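Local coordinates for mitochondrial enolase superfamily member 1 (Homo sapiens, PDB 4A35), which catalyses the magnesium-dependent dehydration of L-fuconate to 2-keto-3-deoxy-L-fuconate, a step in the breakdown of L-fucose, at residues P273-P279 with I300-E306; T218-V224 with K246-A252; I7-R13 with A38-T44; G52-T56 with S416-K420. All coordinates share one frame; numbering follows the deposited sequence.

Interaction 1. Residues P273-P279 with I300-E306; sequences PLWIEEP and IGIATGE. With MG (magnesium ion), chain B.
Glu277 and Glu306 bring their carboxylates to one magnesium ion, their side chains crossing at about a right angle and the carboxylate planes turned 69° apart. Glu277 OE2 lies 2.2 Å from the magnesium and Glu306 OE1 2.1 Å; Asp251 supplies the third carboxylate. With CG anti to the backbone N (chi1 176°) and the chain extended, Glu277 reaches the metal while its other oxygen, OE1, accepts the indole N-H of Trp275 through the anti lone pair and pairs with Lys221. These ligands stand at or just beyond the C-terminal ends of adjacent parallel strands of the enolase-superfamily barrel, joined through helix 285-295 as a beta-alpha-beta unit. Ala303 CB sits over one face of the Trp275 ring, 3.6 Å from the centroid of the five-membered ring, a CH-pi contact. On the other face of the sheet Ile276 and Ile302 lie side by side, Ile276 CG2 3.7 Å from Ile302 CD1. A water links Glu278 OE2, which also bonds to Gln254, to Thr304 OG1.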
loop_
_atom_site.group_PDB
_atom_site.type_symbol
_atom_site.label_atom_id
_atom_site.label_comp_id
_atom_site.label_asym_id
_atom_site.label_seq_id
_atom_site.Cartn_x
_atom_site.Cartn_y
_atom_site.Cartn_z
ATOM N N PRO A 273 -0.250 -21.996 22.212
ATOM C CA PRO A 273 -1.089 -20.950 21.577
ATOM C C PRO A 273 -1.998 -21.514 20.459
ATOM O O PRO A 273 -1.567 -22.397 19.711
ATOM C CB PRO A 273 -0.047 -19.985 20.987
ATOM C CG PRO A 273 1.155 -20.810 20.732
ATOM C CD PRO A 273 1.185 -21.846 21.857
ATOM N N LEU A 274 -3.258 -21.060 20.373
ATOM C CA LEU A 274 -4.123 -21.487 19.241
ATOM C C LEU A 274 -3.554 -20.984 17.890
ATOM O O LEU A 274 -3.514 -21.696 16.856
ATOM C CB LEU A 274 -5.559 -20.965 19.449
ATOM C CG LEU A 274 -6.506 -21.164 18.233
ATOM C CD1 LEU A 274 -6.778 -22.678 17.988
ATOM C CD2 LEU A 274 -7.815 -20.426 18.441
ATOM N N TRP A 275 -3.107 -19.725 17.891
ATOM C CA TRP A 275 -2.534 -19.144 16.717
ATOM C C TRP A 275 -1.428 -18.159 17.056
ATOM O O TRP A 275 -1.335 -17.641 18.207
ATOM C CB TRP A 275 -3.598 -18.438 15.833
ATOM C CG TRP A 275 -4.187 -17.132 16.314
ATOM C CD1 TRP A 275 -3.532 -15.943 16.500
ATOM C CD2 TRP A 275 -5.591 -16.830 16.378
ATOM N NE1 TRP A 275 -4.444 -14.940 16.808
ATOM C CE2 TRP A 275 -5.712 -15.450 16.719
ATOM C CE3 TRP A 275 -6.769 -17.604 16.201
ATOM C CZ2 TRP A 275 -6.961 -14.818 16.856
ATOM C CZ3 TRP A 275 -8.001 -16.982 16.363
ATOM C CH2 TRP A 275 -8.091 -15.599 16.655
ATOM N N ILE A 276 -0.592 -17.924 16.050
ATOM C CA ILE A 276 0.396 -16.832 16.033
ATOM C C ILE A 276 -0.091 -15.852 14.965
ATOM O O ILE A 276 -0.251 -16.223 13.777
ATOM C CB ILE A 276 1.908 -17.231 15.853
ATOM C CG1 ILE A 276 2.742 -15.896 15.774
ATOM C CG2 ILE A 276 2.156 -18.053 14.554
ATOM C CD1 ILE A 276 2.812 -15.039 17.166
ATOM N N GLU A 277 -0.364 -14.625 15.406
ATOM C CA GLU A 277 -0.906 -13.598 14.537
ATOM C C GLU A 277 0.234 -12.678 14.014
ATOM O O GLU A 277 1.125 -12.277 14.778
ATOM C CB GLU A 277 -1.965 -12.818 15.322
ATOM C CG GLU A 277 -2.576 -11.626 14.580
ATOM C CD GLU A 277 -3.704 -11.018 15.410
ATOM O OE1 GLU A 277 -4.303 -11.781 16.204
ATOM O OE2 GLU A 277 -4.074 -9.838 15.182
ATOM N N GLU A 278 0.138 -12.285 12.710
ATOM C CA GLU A 278 1.094 -11.434 12.020
ATOM C C GLU A 278 2.559 -11.794 12.360
ATOM O O GLU A 278 3.312 -10.938 12.851
ATOM C CB GLU A 278 0.818 -9.954 12.318
ATOM C CG GLU A 278 -0.475 -9.463 11.703
ATOM C CD GLU A 278 -0.343 -7.985 11.424
ATOM O OE1 GLU A 278 -0.297 -7.202 12.411
ATOM O OE2 GLU A 278 -0.268 -7.608 10.233
ATOM N N PRO A 279 2.993 -13.060 12.154
ATOM C CA PRO A 279 4.405 -13.393 12.462
ATOM C C PRO A 279 5.400 -12.573 11.627
ATOM O O PRO A 279 6.526 -12.365 12.063
ATOM C CB PRO A 279 4.492 -14.890 12.144
ATOM C CG PRO A 279 3.401 -15.119 11.065
ATOM C CD PRO A 279 2.271 -14.237 11.614
ATOM N N ILE A 300 0.131 -25.164 16.022
ATOM C CA ILE A 300 -0.067 -23.721 16.012
ATOM C C ILE A 300 -0.473 -23.247 14.594
ATOM O O ILE A 300 0.290 -23.432 13.642
ATOM C CB ILE A 300 1.191 -22.966 16.503
ATOM C CG1 ILE A 300 1.674 -23.535 17.884
ATOM C CG2 ILE A 300 0.894 -21.439 16.603
ATOM C CD1 ILE A 300 3.061 -23.121 18.204
ATOM N N GLY A 301 -1.619 -22.573 14.520
ATOM C CA GLY A 301 -2.115 -22.042 13.248
ATOM C C GLY A 301 -1.554 -20.648 13.056
ATOM O O GLY A 301 -1.128 -19.989 14.025
ATOM N N ILE A 302 -1.640 -20.161 11.815
ATOM C CA ILE A 302 -1.179 -18.796 11.500
ATOM C C ILE A 302 -2.413 -17.961 11.258
ATOM O O ILE A 302 -3.341 -18.409 10.573
ATOM C CB ILE A 302 -0.202 -18.809 10.266
ATOM C CG1 ILE A 302 1.264 -19.133 10.720
ATOM C CG2 ILE A 302 -0.233 -17.430 9.453
ATOM C CD1 ILE A 302 1.574 -20.327 11.713
ATOM N N ALA A 303 -2.438 -16.761 11.847
ATOM C CA ALA A 303 -3.503 -15.766 11.668
ATOM C C ALA A 303 -2.900 -14.482 11.069
ATOM O O ALA A 303 -1.833 -14.042 11.505
ATOM C CB ALA A 303 -4.171 -15.423 13.021
ATOM N N THR A 304 -3.589 -13.849 10.117
ATOM C CA THR A 304 -3.097 -12.544 9.663
ATOM C C THR A 304 -4.236 -11.822 8.998
ATOM O O THR A 304 -5.276 -12.440 8.698
ATOM C CB THR A 304 -1.810 -12.647 8.738
ATOM O OG1 THR A 304 -1.309 -11.290 8.520
ATOM C CG2 THR A 304 -2.135 -13.274 7.342
ATOM N N GLY A 305 -4.026 -10.523 8.764
ATOM C CA GLY A 305 -4.986 -9.754 8.001
ATOM C C GLY A 305 -5.309 -8.346 8.439
ATOM O O GLY A 305 -5.810 -7.588 7.611
ATOM N N GLU A 306 -5.116 -7.999 9.724
ATOM C CA GLU A 306 -5.519 -6.659 10.155
ATOM C C GLU A 306 -4.883 -5.504 9.326
ATOM O O GLU A 306 -5.537 -4.474 9.220
ATOM C CB GLU A 306 -5.205 -6.423 11.637
ATOM C CG GLU A 306 -3.748 -6.180 11.925
ATOM C CD GLU A 306 -3.512 -6.087 13.407
ATOM O OE1 GLU A 306 -3.936 -7.028 14.111
ATOM O OE2 GLU A 306 -2.963 -5.067 13.872
HETATM MG MG MG B . -3.083 -7.985 15.728
HETATM O O HOH W 1 -4.008 -9.536 11.874
HETATM O O HOH W 2 -2.147 -8.173 8.461
HETATM O O HOH W 3 1.145 -9.850 8.889
HETATM O O HOH W 4 -0.141 -4.650 13.156
HETATM O O HOH W 5 -1.399 -8.078 14.754
HETATM O O HOH W 6 -2.509 -5.744 16.416
HETATM O O HOH W 7 -4.516 -7.332 16.899
#

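Interaction 2. Residues T218-V224 with K246-A252; sequences TRFKVKV and KTLMMDA. With MG (magnesium ion), chain B.
Lys223, the probable proton donor/acceptor, and Asp251 run side by side in the same direction and join in a salt bridge, Lys223 NZ lying 2.7 Å from Asp251 OD2. Lys223 NZ approaches from above the carboxylate plane, 55° out of it, while the same oxygen binds the magnesium ion at 2.2 Å. Asp251 OD1 accepts a hydrogen bond from a metal-bound water, so both oxygens serve the metal site. Lys221, a probable substrate-binding residue, bends at chi2 and chi3 to lay its chain across Asp251; its NZ is held by Tyr191, Glu277 and Glu387 and donates to another metal-bound water. Backbone hydrogen bonds pair the strands in parallel, among them Phe220 N to Thr247 O at 2.8 Å and Val224 N to Asp251 O at 2.9 Å. Apolar contacts occupy the face opposite the lysines: Val222 CG1 lies 3.7 Å from both Leu248 CD1 and Met250 CG, and Val222 and Met250 point the same way. Strands 219-223 and 247-251 belong to a beta-alpha-beta unit of the barrel whose helix 228-242 covers Val222 and Leu248; strand 188-192 touches Arg219 and Met249, and strand 275-277 follows beyond 247-251.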
loop_
_atom_site.group_PDB
_atom_site.type_symbol
_atom_site.label_atom_id
_atom_site.label_comp_id
_atom_site.label_asym_id
_atom_site.label_seq_id
_atom_site.Cartn_x
_atom_site.Cartn_y
_atom_site.Cartn_z
ATOM N N THR A 218 -12.843 -16.156 28.624
ATOM C CA THR A 218 -12.215 -17.481 28.602
ATOM C C THR A 218 -11.246 -17.617 27.416
ATOM O O THR A 218 -10.639 -18.665 27.260
ATOM C CB THR A 218 -13.294 -18.601 28.550
ATOM O OG1 THR A 218 -14.017 -18.494 27.316
ATOM C CG2 THR A 218 -14.230 -18.613 29.775
ATOM N N ARG A 219 -11.114 -16.556 26.546
ATOM C CA ARG A 219 -10.253 -16.532 25.363
ATOM C C ARG A 219 -9.404 -15.250 25.423
ATOM O O ARG A 219 -9.948 -14.162 25.622
ATOM C CB ARG A 219 -11.102 -16.589 24.093
ATOM C CG ARG A 219 -12.133 -17.717 24.113
ATOM C CD ARG A 219 -13.017 -17.650 22.876
ATOM N NE ARG A 219 -14.134 -18.582 23.066
ATOM C CZ ARG A 219 -15.357 -18.229 23.447
ATOM N NH1 ARG A 219 -15.674 -16.945 23.586
ATOM N NH2 ARG A 219 -16.287 -19.158 23.656
ATOM N N PHE A 220 -8.088 -15.401 25.367
ATOM C CA PHE A 220 -7.132 -14.339 25.631
ATOM C C PHE A 220 -6.033 -14.200 24.603
ATOM O O PHE A 220 -5.404 -15.181 24.215
ATOM C CB PHE A 220 -6.452 -14.637 27.013
ATOM C CG PHE A 220 -7.367 -14.511 28.206
ATOM C CD1 PHE A 220 -8.223 -15.558 28.570
ATOM C CD2 PHE A 220 -7.335 -13.377 29.006
ATOM C CE1 PHE A 220 -9.060 -15.446 29.685
ATOM C CE2 PHE A 220 -8.202 -13.251 30.099
ATOM C CZ PHE A 220 -9.031 -14.304 30.455
ATOM N N LYS A 221 -5.750 -12.934 24.219
ATOM C CA LYS A 221 -4.634 -12.678 23.332
ATOM C C LYS A 221 -3.508 -12.076 24.137
ATOM O O LYS A 221 -3.741 -11.394 25.142
ATOM C CB LYS A 221 -5.008 -11.770 22.129
ATOM C CG LYS A 221 -3.911 -11.764 21.054
ATOM C CD LYS A 221 -4.450 -11.648 19.622
ATOM C CE LYS A 221 -4.626 -10.193 19.347
ATOM N NZ LYS A 221 -5.296 -9.974 18.035
ATOM N N VAL A 222 -2.274 -12.323 23.687
ATOM C CA VAL A 222 -1.066 -11.750 24.293
ATOM C C VAL A 222 -0.129 -11.270 23.178
ATOM O O VAL A 222 0.099 -11.981 22.196
ATOM C CB VAL A 222 -0.365 -12.774 25.259
ATOM C CG1 VAL A 222 0.027 -14.061 24.513
ATOM C CG2 VAL A 222 0.864 -12.165 25.925
ATOM N N LYS A 223 0.426 -10.066 23.342
ATOM C CA LYS A 223 1.409 -9.531 22.405
ATOM C C LYS A 223 2.766 -10.108 22.720
ATOM O O LYS A 223 3.171 -10.179 23.897
ATOM C CB LYS A 223 1.488 -7.990 22.484
ATOM C CG LYS A 223 0.197 -7.259 22.165
ATOM C CD LYS A 223 -0.271 -7.538 20.718
ATOM C CE LYS A 223 -1.715 -7.114 20.599
ATOM N NZ LYS A 223 -2.072 -6.743 19.205
ATOM N N VAL A 224 3.500 -10.425 21.657
ATOM C CA VAL A 224 4.859 -10.993 21.710
ATOM C C VAL A 224 5.736 -10.349 20.635
ATOM O O VAL A 224 5.226 -9.578 19.795
ATOM C CB VAL A 224 4.820 -12.560 21.535
ATOM C CG1 VAL A 224 3.969 -13.243 22.639
ATOM C CG2 VAL A 224 4.348 -12.960 20.123
ATOM N N LYS A 246 -8.334 -23.100 28.655
ATOM C CA LYS A 246 -8.718 -21.787 28.072
ATOM C C LYS A 246 -7.827 -21.423 26.845
ATOM O O LYS A 246 -6.685 -21.879 26.721
ATOM C CB LYS A 246 -8.737 -20.686 29.160
ATOM C CG LYS A 246 -9.882 -20.910 30.150
ATOM C CD LYS A 246 -10.175 -19.755 31.104
ATOM C CE LYS A 246 -11.206 -20.181 32.132
ATOM N NZ LYS A 246 -10.649 -21.182 33.108
ATOM N N THR A 247 -8.396 -20.639 25.889
ATOM C CA THR A 247 -7.758 -20.280 24.655
ATOM C C THR A 247 -6.793 -19.121 24.835
ATOM O O THR A 247 -7.145 -18.068 25.363
ATOM C CB THR A 247 -8.797 -19.919 23.556
ATOM O OG1 THR A 247 -9.723 -21.002 23.429
ATOM C CG2 THR A 247 -8.145 -19.634 22.193
ATOM N N LEU A 248 -5.579 -19.356 24.386
ATOM C CA LEU A 248 -4.528 -18.342 24.340
ATOM C C LEU A 248 -4.095 -18.101 22.882
ATOM O O LEU A 248 -3.766 -19.059 22.185
ATOM C CB LEU A 248 -3.317 -18.778 25.198
ATOM C CG LEU A 248 -2.123 -17.792 25.214
ATOM C CD1 LEU A 248 -2.530 -16.434 25.868
ATOM C CD2 LEU A 248 -0.889 -18.448 25.933
ATOM N N MET A 249 -4.068 -16.826 22.434
ATOM C CA MET A 249 -3.585 -16.446 21.108
ATOM C C MET A 249 -2.390 -15.509 21.267
ATOM O O MET A 249 -2.397 -14.670 22.164
ATOM C CB MET A 249 -4.676 -15.762 20.252
ATOM C CG MET A 249 -5.891 -16.597 20.104
ATOM S SD MET A 249 -7.192 -16.041 21.271
ATOM C CE MET A 249 -8.530 -16.211 20.172
ATOM N N MET A 250 -1.411 -15.630 20.399
ATOM C CA MET A 250 -0.228 -14.736 20.395
ATOM C C MET A 250 -0.250 -13.818 19.172
ATOM O O MET A 250 -0.713 -14.235 18.088
ATOM C CB MET A 250 1.069 -15.550 20.452
ATOM C CG MET A 250 1.206 -16.316 21.787
ATOM S SD MET A 250 2.602 -17.437 21.624
ATOM C CE MET A 250 2.563 -18.317 23.230
ATOM N N ASP A 251 0.345 -12.620 19.307
ATOM C CA ASP A 251 0.328 -11.628 18.230
ATOM C C ASP A 251 1.687 -10.936 18.187
ATOM O O ASP A 251 2.083 -10.295 19.163
ATOM C CB ASP A 251 -0.824 -10.620 18.484
ATOM C CG ASP A 251 -1.010 -9.603 17.352
ATOM O OD1 ASP A 251 -0.150 -9.554 16.442
ATOM O OD2 ASP A 251 -1.986 -8.816 17.406
ATOM N N ALA A 252 2.446 -11.163 17.111
ATOM C CA ALA A 252 3.798 -10.615 16.955
ATOM C C ALA A 252 3.798 -9.278 16.221
ATOM O O ALA A 252 4.892 -8.717 16.081
ATOM C CB ALA A 252 4.692 -11.605 16.215
HETATM MG MG MG B . -3.083 -7.985 15.728
HETATM O O HOH W 8 -11.386 -20.901 26.023
HETATM O O HOH W 9 -12.396 -20.867 21.909
HETATM O O HOH W 7 -4.516 -7.332 16.899
HETATM O O HOH W 5 -1.399 -8.078 14.754
HETATM O O HOH W 6 -2.509 -5.744 16.416
#

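Interaction 3. Residues I7-R13 with A38-T44; sequences ISRLSVR and AYVVIET
Leu10 fits its CD1 methyl against CG2 of Ile42, 3.7 Å away, while its CG leans on Val40 CG1, so the leucine settles between two neighbouring side chains of the opposite strand. Val12 CG2 continues this apolar row, touching Val40 CG2 at 4.0 Å and Ala38 CB at 4.3 Å. On the other face Arg13 lies alongside Tyr39, its NH2 3.5 Å from Tyr39 CE2 near the plane of the ring, and the same nitrogen also touches Val41 CG2; NH1 pairs with Glu421. Arg9 folds back through bends at chi2 and chi3 to bring NH1 2.8 Å from Glu43 OE1, a salt bridge with the guanidinium and carboxylate planes 71° apart. Were Glu43 replaced by an alanine, Arg9 would probably lose its charged mate and its guanidinium would be freer to swing. Two residues, Ser8 and Arg9, stand across from the single Glu43, and Ser8 N donates to Glu43 O at 2.9 Å. This is a classic beta bulge in the three-stranded antiparallel sheet of the enolase-type N-terminal domain.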
loop_
_atom_site.group_PDB
_atom_site.type_symbol
_atom_site.label_atom_id
_atom_site.label_comp_id
_atom_site.label_asym_id
_atom_site.label_seq_id
_atom_site.Cartn_x
_atom_site.Cartn_y
_atom_site.Cartn_z
ATOM N N ILE A 7 -26.669 13.818 -1.487
ATOM C CA ILE A 7 -25.623 14.090 -0.505
ATOM C C ILE A 7 -25.195 15.561 -0.719
ATOM O O ILE A 7 -24.852 15.931 -1.826
ATOM C CB ILE A 7 -24.470 13.063 -0.613
ATOM C CG1 ILE A 7 -24.995 11.716 -0.041
ATOM C CG2 ILE A 7 -23.222 13.576 0.145
ATOM C CD1 ILE A 7 -24.404 10.570 -0.579
ATOM N N SER A 8 -25.382 16.403 0.300
ATOM C CA SER A 8 -25.206 17.843 0.166
ATOM C C SER A 8 -23.980 18.370 0.869
ATOM O O SER A 8 -23.452 19.400 0.448
ATOM C CB SER A 8 -26.447 18.560 0.701
ATOM O OG SER A 8 -26.712 18.112 2.019
ATOM N N ARG A 9 -23.550 17.716 1.967
ATOM C CA ARG A 9 -22.398 18.141 2.773
ATOM C C ARG A 9 -21.554 16.968 3.222
ATOM O O ARG A 9 -22.062 15.868 3.440
ATOM C CB ARG A 9 -22.832 18.921 4.043
ATOM C CG ARG A 9 -23.692 20.172 3.829
ATOM C CD ARG A 9 -24.912 20.150 4.737
ATOM N NE ARG A 9 -26.126 20.615 4.053
ATOM C CZ ARG A 9 -27.362 20.204 4.333
ATOM N NH1 ARG A 9 -27.572 19.304 5.285
ATOM N NH2 ARG A 9 -28.396 20.682 3.651
ATOM N N LEU A 10 -20.262 17.224 3.379
ATOM C CA LEU A 10 -19.323 16.252 3.932
ATOM C C LEU A 10 -18.376 17.025 4.857
ATOM O O LEU A 10 -17.830 18.066 4.464
ATOM C CB LEU A 10 -18.536 15.505 2.834
ATOM C CG LEU A 10 -17.512 14.424 3.320
ATOM C CD1 LEU A 10 -17.380 13.299 2.309
ATOM C CD2 LEU A 10 -16.076 15.040 3.624
ATOM N N SER A 11 -18.136 16.485 6.024
ATOM C CA SER A 11 -17.136 17.017 6.937
ATOM C C SER A 11 -16.222 15.862 7.348
ATOM O O SER A 11 -16.648 14.698 7.402
ATOM C CB SER A 11 -17.781 17.709 8.148
ATOM O OG SER A 11 -18.302 16.767 9.074
ATOM N N VAL A 12 -14.966 16.185 7.613
ATOM C CA VAL A 12 -14.004 15.199 8.080
ATOM C C VAL A 12 -13.124 15.892 9.092
ATOM O O VAL A 12 -12.629 16.995 8.826
ATOM C CB VAL A 12 -13.203 14.486 6.944
ATOM C CG1 VAL A 12 -12.578 15.495 5.934
ATOM C CG2 VAL A 12 -12.163 13.540 7.524
ATOM N N ARG A 13 -12.937 15.226 10.243
ATOM C CA ARG A 13 -12.182 15.769 11.353
ATOM C C ARG A 13 -11.174 14.762 11.876
ATOM O O ARG A 13 -11.410 13.560 11.875
ATOM C CB ARG A 13 -13.154 16.229 12.465
ATOM C CG ARG A 13 -14.003 17.497 12.061
ATOM C CD ARG A 13 -15.077 17.758 13.099
ATOM N NE ARG A 13 -16.151 16.752 12.948
ATOM C CZ ARG A 13 -17.259 16.699 13.671
ATOM N NH1 ARG A 13 -17.446 17.552 14.691
ATOM N NH2 ARG A 13 -18.176 15.761 13.419
ATOM N N ALA A 38 -10.024 9.345 11.511
ATOM C CA ALA A 38 -10.543 10.395 10.612
ATOM C C ALA A 38 -12.075 10.189 10.665
ATOM O O ALA A 38 -12.565 9.102 10.307
ATOM C CB ALA A 38 -9.984 10.216 9.197
ATOM N N TYR A 39 -12.798 11.141 11.244
ATOM C CA TYR A 39 -14.258 11.000 11.447
ATOM C C TYR A 39 -14.982 11.783 10.399
ATOM O O TYR A 39 -14.825 13.018 10.324
ATOM C CB TYR A 39 -14.645 11.489 12.845
ATOM C CG TYR A 39 -16.121 11.328 13.148
ATOM C CD1 TYR A 39 -16.722 10.062 13.139
ATOM C CD2 TYR A 39 -16.903 12.421 13.507
ATOM C CE1 TYR A 39 -18.065 9.895 13.461
ATOM C CE2 TYR A 39 -18.265 12.273 13.801
ATOM C CZ TYR A 39 -18.830 10.996 13.814
ATOM O OH TYR A 39 -20.157 10.814 14.128
ATOM N N VAL A 40 -15.786 11.060 9.590
ATOM C CA VAL A 40 -16.528 11.611 8.473
ATOM C C VAL A 40 -18.014 11.710 8.793
ATOM O O VAL A 40 -18.608 10.725 9.250
ATOM C CB VAL A 40 -16.301 10.721 7.208
ATOM C CG1 VAL A 40 -17.122 11.245 6.014
ATOM C CG2 VAL A 40 -14.810 10.618 6.859
ATOM N N VAL A 41 -18.631 12.842 8.430
ATOM C CA VAL A 41 -20.078 13.004 8.536
ATOM C C VAL A 41 -20.615 13.519 7.193
ATOM O O VAL A 41 -20.151 14.532 6.654
ATOM C CB VAL A 41 -20.537 13.872 9.732
ATOM C CG1 VAL A 41 -22.073 14.004 9.792
ATOM C CG2 VAL A 41 -19.983 13.332 11.046
ATOM N N ILE A 42 -21.596 12.805 6.651
ATOM C CA ILE A 42 -22.236 13.250 5.405
ATOM C C ILE A 42 -23.696 13.531 5.711
ATOM O O ILE A 42 -24.337 12.804 6.499
ATOM C CB ILE A 42 -22.073 12.281 4.191
ATOM C CG1 ILE A 42 -22.778 10.924 4.452
ATOM C CG2 ILE A 42 -20.582 12.140 3.795
ATOM C CD1 ILE A 42 -22.679 9.844 3.215
ATOM N N GLU A 43 -24.225 14.552 5.029
ATOM C CA GLU A 43 -25.608 14.949 5.182
ATOM C C GLU A 43 -26.294 14.912 3.820
ATOM O O GLU A 43 -25.627 14.993 2.774
ATOM C CB GLU A 43 -25.695 16.368 5.798
ATOM C CG GLU A 43 -25.211 16.454 7.237
ATOM C CD GLU A 43 -25.202 17.838 7.856
ATOM O OE1 GLU A 43 -26.098 18.646 7.525
ATOM O OE2 GLU A 43 -24.276 18.128 8.647
ATOM N N THR A 44 -27.618 14.793 3.835
ATOM C CA THR A 44 -28.398 14.823 2.602
ATOM C C THR A 44 -29.289 16.050 2.637
ATOM O O THR A 44 -29.440 16.674 3.691
ATOM C CB THR A 44 -29.254 13.560 2.418
ATOM O OG1 THR A 44 -30.356 13.626 3.325
ATOM C CG2 THR A 44 -28.462 12.247 2.554
HETATM O O HOH W 10 -16.755 15.027 10.708
#

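Interaction 4. Residues G52-T56 with S416-K420; sequences GCGIT and STEMK
Thr417 donates its hydroxyl to the carbonyl of Cys53, OG1 lying 2.7 Å from Cys53 O and 53° above the carbonyl plane. Its chi1 of 44° sets OG1 between the backbone N and carbonyl carbon, turning the hydroxyl to the strand while CG2 comes within 3.5 Å of the same Cys53 O. A valine in its place would probably leave that carbonyl without this hydrogen bond and loosen the hold of the 416-420 loop on the strand. Cys53 places SG beside its own backbone N (chi1 -52°), which brings the sulfur 3.7 Å from Glu418 CG. Glu418 is extended throughout, passing the sulfur with its aliphatic part before its carboxylate pairs with Lys129. Farther along, Ile55 CG2 packs 4.2 Å from SD of Met419, which is extended at chi2 and bent at chi3. Strand 52-58, at one margin of the N-terminal sheet beside strand 36-44, thus meets the segment leading into helix 421-427, with Tyr39 touching both Cys53 and Glu418, helix 110-131 bordering Cys53 and Thr417, and helix 362-377 meeting Ile55 and Thr417.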
loop_
_atom_site.group_PDB
_atom_site.type_symbol
_atom_site.label_atom_id
_atom_site.label_comp_id
_atom_site.label_asym_id
_atom_site.label_seq_id
_atom_site.Cartn_x
_atom_site.Cartn_y
_atom_site.Cartn_z
ATOM N N GLY A 52 -24.911 10.273 7.760
ATOM C CA GLY A 52 -24.006 9.156 7.602
ATOM C C GLY A 52 -22.696 9.472 8.298
ATOM O O GLY A 52 -22.058 10.491 8.010
ATOM N N CYS A 53 -22.307 8.621 9.261
ATOM C CA CYS A 53 -21.047 8.776 9.972
ATOM C C CYS A 53 -20.065 7.677 9.554
ATOM O O CYS A 53 -20.444 6.520 9.394
ATOM C CB CYS A 53 -21.283 8.780 11.475
ATOM S SG CYS A 53 -22.554 9.964 12.009
ATOM N N GLY A 54 -18.807 8.035 9.434
ATOM C CA GLY A 54 -17.808 7.067 9.014
ATOM C C GLY A 54 -16.511 7.326 9.727
ATOM O O GLY A 54 -16.217 8.462 10.126
ATOM N N ILE A 55 -15.738 6.260 9.888
ATOM C CA ILE A 55 -14.416 6.315 10.491
ATOM C C ILE A 55 -13.431 5.430 9.735
ATOM O O ILE A 55 -13.796 4.498 9.001
ATOM C CB ILE A 55 -14.440 5.849 12.004
ATOM C CG1 ILE A 55 -14.926 4.360 12.134
ATOM C CG2 ILE A 55 -15.179 6.828 12.949
ATOM C CD1 ILE A 55 -14.604 3.642 13.492
ATOM N N THR A 56 -12.160 5.742 9.957
ATOM C CA THR A 56 -11.008 4.910 9.673
ATOM C C THR A 56 -10.087 5.099 10.857
ATOM O O THR A 56 -10.010 6.195 11.389
ATOM C CB THR A 56 -10.359 5.054 8.308
ATOM O OG1 THR A 56 -9.506 3.890 8.163
ATOM C CG2 THR A 56 -9.523 6.341 8.167
ATOM N N SER A 416 -23.236 1.764 13.589
ATOM C CA SER A 416 -22.637 2.022 14.940
ATOM C C SER A 416 -21.354 2.887 14.829
ATOM O O SER A 416 -20.488 2.826 15.720
ATOM C CB SER A 416 -22.263 0.723 15.664
ATOM O OG SER A 416 -23.350 -0.179 15.686
ATOM N N THR A 417 -21.226 3.643 13.735
ATOM C CA THR A 417 -20.059 4.532 13.469
ATOM C C THR A 417 -20.200 5.889 14.199
ATOM O O THR A 417 -19.224 6.630 14.330
ATOM C CB THR A 417 -19.988 4.847 11.948
ATOM O OG1 THR A 417 -21.332 5.129 11.557
ATOM C CG2 THR A 417 -19.464 3.682 11.101
ATOM N N GLU A 418 -21.443 6.275 14.537
ATOM C CA GLU A 418 -21.702 7.597 15.069
ATOM C C GLU A 418 -20.988 7.878 16.403
ATOM O O GLU A 418 -21.096 7.100 17.351
ATOM C CB GLU A 418 -23.208 7.849 15.231
ATOM C CG GLU A 418 -23.504 9.302 15.571
ATOM C CD GLU A 418 -24.951 9.652 15.317
ATOM O OE1 GLU A 418 -25.691 8.806 14.757
ATOM O OE2 GLU A 418 -25.363 10.736 15.776
ATOM N N MET A 419 -20.221 9.009 16.432
ATOM C CA MET A 419 -19.537 9.371 17.663
ATOM C C MET A 419 -20.301 10.454 18.367
ATOM O O MET A 419 -21.016 11.237 17.737
ATOM C CB MET A 419 -18.092 9.794 17.393
ATOM C CG MET A 419 -17.268 8.622 16.840
ATOM S SD MET A 419 -15.505 9.053 16.555
ATOM C CE MET A 419 -14.866 8.978 18.302
ATOM N N LYS A 420 -20.105 10.543 19.677
ATOM C CA LYS A 420 -20.675 11.604 20.489
ATOM C C LYS A 420 -19.982 12.937 20.105
ATOM O O LYS A 420 -18.745 13.023 20.139
ATOM C CB LYS A 420 -20.504 11.287 21.995
ATOM C CG LYS A 420 -21.368 10.129 22.477
ATOM C CD LYS A 420 -21.144 9.883 23.939
ATOM C CE LYS A 420 -21.891 8.631 24.389
ATOM N NZ LYS A 420 -21.502 8.275 25.774
#

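Interactions 1 and 2 are buried neighbours in the parallel barrel sheet, where strand 247-251 lies beside strand 275-277; their centres are 10 Å apart, and both supply ligands to the same magnesium ion and share three of its waters. Interactions 3 and 4 lie on the opposite side of the chain's centre, and they too meet in one sheet, strand 36-44 pairing with 52-58. Interaction 3 is partly buried and combines antiparallel backbone pairing with a peripheral salt bridge. Buried interaction 4 instead joins the N-terminal sheet to a distant part of the chain through a single hydrogen bond and sparse packing. In the barrel the carboxylates serve both metal and lysines, whereas in interactions 3 and 4 they pair with arginine or lysine away from any metal.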